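Local coordinates for protein spaetzle C-106 (Drosophila melanogaster, PDB 4LXR), which binds the Toll receptor as a disulfide-linked homodimer, activating signalling that sets dorsal-ventral polarity in the embryo and induces the antifungal peptide drosomycin, at residues Ile42-Cys47 with Lys94-Cys99. Residues are numbered along the deposited sequence; the frame is centred on the assembly and turned at random.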
loop_
_atom_site.group_PDB
_atom_site.type_symbol
_atom_site.label_atom_id
_atom_site.label_comp_id
_atom_site.label_asym_id
_atom_site.label_seq_id
_atom_site.Cartn_x
_atom_site.Cartn_y
_atom_site.Cartn_z
ATOM N N ILE C 42 -29.073 16.500 3.845
ATOM C CA ILE C 42 -27.735 15.914 3.902
ATOM C C ILE C 42 -27.404 15.441 5.319
ATOM O O ILE C 42 -27.530 16.202 6.280
ATOM C CB ILE C 42 -26.675 16.937 3.437
ATOM C CG1 ILE C 42 -25.264 16.506 3.852
ATOM C CG2 ILE C 42 -26.996 18.319 3.994
ATOM C CD1 ILE C 42 -24.722 15.310 3.092
ATOM N N GLN C 43 -26.990 14.185 5.458
ATOM C CA GLN C 43 -26.617 13.693 6.772
ATOM C C GLN C 43 -25.108 13.701 6.992
ATOM O O GLN C 43 -24.319 13.411 6.089
ATOM C CB GLN C 43 -27.220 12.317 7.062
ATOM C CG GLN C 43 -26.489 11.141 6.463
ATOM C CD GLN C 43 -27.003 9.820 7.007
ATOM O OE1 GLN C 43 -27.535 9.756 8.124
ATOM N NE2 GLN C 43 -26.861 8.759 6.215
ATOM N N ILE C 44 -24.718 14.057 8.207
ATOM C CA ILE C 44 -23.318 14.211 8.540
ATOM C C ILE C 44 -23.007 13.436 9.806
ATOM O O ILE C 44 -23.906 13.123 10.583
ATOM C CB ILE C 44 -22.967 15.692 8.762
ATOM C CG1 ILE C 44 -23.646 16.215 10.033
ATOM C CG2 ILE C 44 -23.380 16.511 7.562
ATOM C CD1 ILE C 44 -23.403 17.685 10.294
ATOM N N GLU C 45 -21.736 13.103 9.996
ATOM C CA GLU C 45 -21.286 12.535 11.258
ATOM C C GLU C 45 -20.133 13.353 11.807
ATOM O O GLU C 45 -19.128 13.549 11.118
ATOM C CB GLU C 45 -20.866 11.076 11.091
ATOM C CG GLU C 45 -20.470 10.405 12.412
ATOM C CD GLU C 45 -20.255 8.915 12.262
ATOM O OE1 GLU C 45 -19.140 8.423 12.571
ATOM O OE2 GLU C 45 -21.213 8.243 11.822
ATOM N N GLU C 46 -20.283 13.841 13.035
ATOM C CA GLU C 46 -19.258 14.669 13.671
ATOM C C GLU C 46 -18.766 14.034 14.948
ATOM O O GLU C 46 -19.553 13.437 15.670
ATOM C CB GLU C 46 -19.806 16.051 14.020
ATOM C CG GLU C 46 -19.993 16.975 12.845
ATOM C CD GLU C 46 -20.453 18.351 13.273
ATOM O OE1 GLU C 46 -21.401 18.430 14.083
ATOM O OE2 GLU C 46 -19.860 19.351 12.804
ATOM N N CYS C 47 -17.471 14.173 15.228
ATOM C CA CYS C 47 -16.921 13.722 16.496
ATOM C C CYS C 47 -17.632 14.454 17.642
ATOM O O CYS C 47 -17.845 15.665 17.567
ATOM C CB CYS C 47 -15.411 13.970 16.564
ATOM S SG CYS C 47 -14.416 13.033 15.354
ATOM N N LYS C 94 -16.593 20.281 1.717
ATOM C CA LYS C 94 -16.306 19.423 2.871
ATOM C C LYS C 94 -17.538 19.109 3.723
ATOM O O LYS C 94 -18.190 20.011 4.254
ATOM C CB LYS C 94 -15.221 20.044 3.760
ATOM C CG LYS C 94 -13.821 20.061 3.153
ATOM C CD LYS C 94 -12.891 20.953 3.969
ATOM C CE LYS C 94 -12.807 20.507 5.428
ATOM N NZ LYS C 94 -11.894 19.341 5.610
ATOM N N ILE C 95 -17.838 17.821 3.855
ATOM C CA ILE C 95 -18.910 17.348 4.727
ATOM C C ILE C 95 -18.329 16.386 5.768
ATOM O O ILE C 95 -17.713 15.391 5.400
ATOM C CB ILE C 95 -19.997 16.598 3.912
ATOM C CG1 ILE C 95 -20.608 17.510 2.848
ATOM C CG2 ILE C 95 -21.085 16.060 4.818
ATOM C CD1 ILE C 95 -21.431 18.649 3.413
ATOM N N PRO C 96 -18.508 16.687 7.069
ATOM C CA PRO C 96 -18.087 15.733 8.109
ATOM C C PRO C 96 -18.777 14.400 7.852
ATOM O O PRO C 96 -20.004 14.382 7.746
ATOM C CB PRO C 96 -18.608 16.367 9.399
ATOM C CG PRO C 96 -18.733 17.819 9.084
ATOM C CD PRO C 96 -19.134 17.891 7.641
ATOM N N SER C 97 -18.010 13.320 7.713
ATOM C CA SER C 97 -18.565 12.062 7.222
ATOM C C SER C 97 -18.458 10.913 8.219
ATOM O O SER C 97 -19.223 9.952 8.133
ATOM C CB SER C 97 -17.928 11.667 5.885
ATOM O OG SER C 97 -16.517 11.639 5.993
ATOM N N CYS C 98 -17.497 11.015 9.136
ATOM C CA CYS C 98 -17.370 10.095 10.267
ATOM C C CYS C 98 -16.228 10.490 11.201
ATOM O O CYS C 98 -15.408 11.351 10.869
ATOM C CB CYS C 98 -17.188 8.635 9.814
ATOM S SG CYS C 98 -15.632 8.264 9.005
ATOM N N CYS C 99 -16.187 9.833 12.360
ATOM C CA CYS C 99 -15.186 10.077 13.388
ATOM C C CYS C 99 -14.402 8.797 13.600
ATOM O O CYS C 99 -14.972 7.743 13.860
ATOM C CB CYS C 99 -15.877 10.470 14.695
ATOM S SG CYS C 99 -14.794 11.117 15.988
#
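A disulfide joins Cys47 to Cys99, SG to SG at 2.1 Å with a torsion about the S-S bond (chi3) of 108°, linking two strands of the cystine-knot domain that belong to different two-stranded antiparallel sheets: 43-47 pairs with 12-16, and 95-102 with 67-73. The two strand axes approach to 4.4 Å at 56° between their N-to-C directions, so they cross rather than pair continuously, and a single backbone bond, Glu45 N to Pro96 O at 3.1 Å, spans the crossing.

Glu45 carries much of the contact. Glu45 CB lies 3.6 Å from Ser97 O; CG, anti to the backbone N (chi1 -176°), passes over Cys98 CA, and CD stays against Cys98 CA and CB. At the tip, Glu45 OE1 accepts a hydrogen bond from Cys99 N at 3.3 Å, on its anti side. The same OE1 is shared with Lys100 of the second subunit in a salt bridge, while OE2 forms a salt bridge with Arg14 of strand 12-16 in the same chain. Nearby, Cys98 is disulfide-bonded to Cys98 of the second subunit.

Glu46 packs beside the Pro96 ring, the two side chains pointing the same way, with Glu46 CG 3.8 Å from Pro96 CB. Toward the other end the contact turns apolar. Ile44 and Ile95 cross at about a right angle, and Ile95 CG2 meets Ile44 CG2 at 3.6 Å and Ile42 CD1 at 4.1 Å.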